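Beta subunit of a putative Aromatic-ring-hydroxylating dioxygenase (Novosphingobium aromaticivorans DSM 12444, PDB 3EBY) is probably the beta subunit of a bacterial dioxygenase that hydroxylates aromatic rings, its own part in the reaction being unestablished. Local coordinates at residues D17-N20 and A21-L25. Numbering follows the deposited sequence.
Sequences DDFN and AAYGL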
loop_
_atom_site.group_PDB
_atom_site.type_symbol
_atom_site.label_atom_id
_atom_site.label_comp_id
_atom_site.label_asym_id
_atom_site.label_seq_id
_atom_site.Cartn_x
_atom_site.Cartn_y
_atom_site.Cartn_z
ATOM N N ASP A 17 0.724 -2.063 12.878
ATOM C CA ASP A 17 0.506 -2.444 11.494
ATOM C C ASP A 17 -0.625 -3.507 11.347
ATOM O O ASP A 17 -1.458 -3.393 10.458
ATOM C CB ASP A 17 1.804 -2.928 10.839
ATOM C CG ASP A 17 2.805 -1.794 10.570
ATOM O OD1 ASP A 17 2.375 -0.641 10.318
ATOM O OD2 ASP A 17 4.034 -2.092 10.536
ATOM N N ASP A 18 -0.704 -4.462 12.273
ATOM C CA ASP A 18 -1.806 -5.450 12.287
ATOM C C ASP A 18 -3.158 -4.749 12.510
ATOM O O ASP A 18 -4.129 -4.989 11.782
ATOM C CB ASP A 18 -1.603 -6.469 13.415
ATOM C CG ASP A 18 -0.557 -7.520 13.100
ATOM O OD1 ASP A 18 -0.112 -7.655 11.952
ATOM O OD2 ASP A 18 -0.254 -8.300 14.035
ATOM N N PHE A 19 -3.189 -3.833 13.479
ATOM C CA PHE A 19 -4.382 -3.038 13.749
ATOM C C PHE A 19 -4.855 -2.341 12.460
ATOM O O PHE A 19 -6.035 -2.419 12.094
ATOM C CB PHE A 19 -4.093 -1.984 14.842
ATOM C CG PHE A 19 -5.272 -1.099 15.161
ATOM C CD1 PHE A 19 -5.610 -0.049 14.322
ATOM C CD2 PHE A 19 -6.111 -1.392 16.239
ATOM C CE1 PHE A 19 -6.696 0.735 14.567
ATOM C CE2 PHE A 19 -7.245 -0.613 16.483
ATOM C CZ PHE A 19 -7.537 0.456 15.630
ATOM N N ASN A 20 -3.939 -1.663 11.759
ATOM C CA ASN A 20 -4.336 -0.910 10.557
ATOM C C ASN A 20 -4.865 -1.830 9.441
ATOM O O ASN A 20 -5.859 -1.505 8.799
ATOM C CB ASN A 20 -3.187 -0.021 10.046
ATOM C CG ASN A 20 -3.036 1.263 10.869
ATOM O OD1 ASN A 20 -3.949 1.641 11.591
ATOM N ND2 ASN A 20 -1.822 1.839 10.877
ATOM N N ALA A 21 -4.221 -2.976 9.244
ATOM C CA ALA A 21 -4.686 -3.947 8.230
ATOM C C ALA A 21 -6.132 -4.381 8.506
ATOM O O ALA A 21 -6.987 -4.337 7.623
ATOM C CB ALA A 21 -3.744 -5.155 8.166
ATOM N N ALA A 22 -6.422 -4.706 9.769
ATOM C CA ALA A 22 -7.737 -5.170 10.183
ATOM C C ALA A 22 -8.765 -4.039 10.189
ATOM O O ALA A 22 -9.903 -4.259 9.868
ATOM C CB ALA A 22 -7.655 -5.795 11.560
ATOM N N TYR A 23 -8.302 -2.819 10.478
ATOM C CA TYR A 23 -9.162 -1.628 10.470
ATOM C C TYR A 23 -9.669 -1.374 9.030
ATOM O O TYR A 23 -10.869 -1.147 8.787
ATOM C CB TYR A 23 -8.359 -0.421 10.997
ATOM C CG TYR A 23 -9.098 0.916 10.996
ATOM C CD1 TYR A 23 -9.207 1.684 9.832
ATOM C CD2 TYR A 23 -9.661 1.424 12.161
ATOM C CE1 TYR A 23 -9.883 2.895 9.837
ATOM C CE2 TYR A 23 -10.343 2.652 12.159
ATOM C CZ TYR A 23 -10.471 3.355 10.998
ATOM O OH TYR A 23 -11.107 4.591 11.013
ATOM N N GLY A 24 -8.756 -1.395 8.073
ATOM C CA GLY A 24 -9.145 -1.213 6.672
ATOM C C GLY A 24 -10.105 -2.282 6.196
ATOM O O GLY A 24 -11.062 -1.982 5.484
ATOM N N LEU A 25 -9.834 -3.548 6.557
ATOM C CA LEU A 25 -10.676 -4.666 6.077
ATOM C C LEU A 25 -12.067 -4.639 6.722
ATOM O O LEU A 25 -13.061 -4.923 6.057
ATOM C CB LEU A 25 -10.001 -6.023 6.295
ATOM C CG LEU A 25 -9.063 -6.456 5.143
ATOM C CD1 LEU A 25 -8.387 -7.777 5.484
ATOM C CD2 LEU A 25 -9.821 -6.564 3.813
#
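Tyr23 and Phe19 lie one turn apart on helix 8-28 and send their rings out along the same flank. Followed outward, Tyr23 begins with its CB 3.3 Å from the carbonyl O of Phe19, and the ring then leaves with CG anti to the backbone N (chi1 177°). Along the ring, Tyr23 CD2 comes within 3.9 Å of Phe19 CE1, an oblique apolar contact. Beyond it, the hydroxyl OH is hydrogen-bonded both to Trp35 and to the C-terminal carboxylate of Ile163, which fixes the outer end of the ring, while Arg146 makes a cation-pi contact with Tyr23. Phe19 takes nearly the same first torsion, and its ring meets Phe134 edge-to-face. Asn20 OD1 lies at the edge of the Phe19 ring, in its plane, and accepts a hydrogen bond from Arg146, so one arginine serves two residues of this flank.

Regular i to i+4 backbone hydrogen bonds join the turns, the shortest from Tyr23 N to Phe19 O at 2.8 Å.

Another side of the helix meets the second subunit, where Asp18 OD1 forms a salt bridge with Arg94 of the second subunit and Ala21 packs on Val96 of that subunit. The aromatic flank instead faces its own chain, lying over strand 122-135 through Phe134 and over strand 142-150 through Arg146, in the curved sheet of this NTF2-like fold.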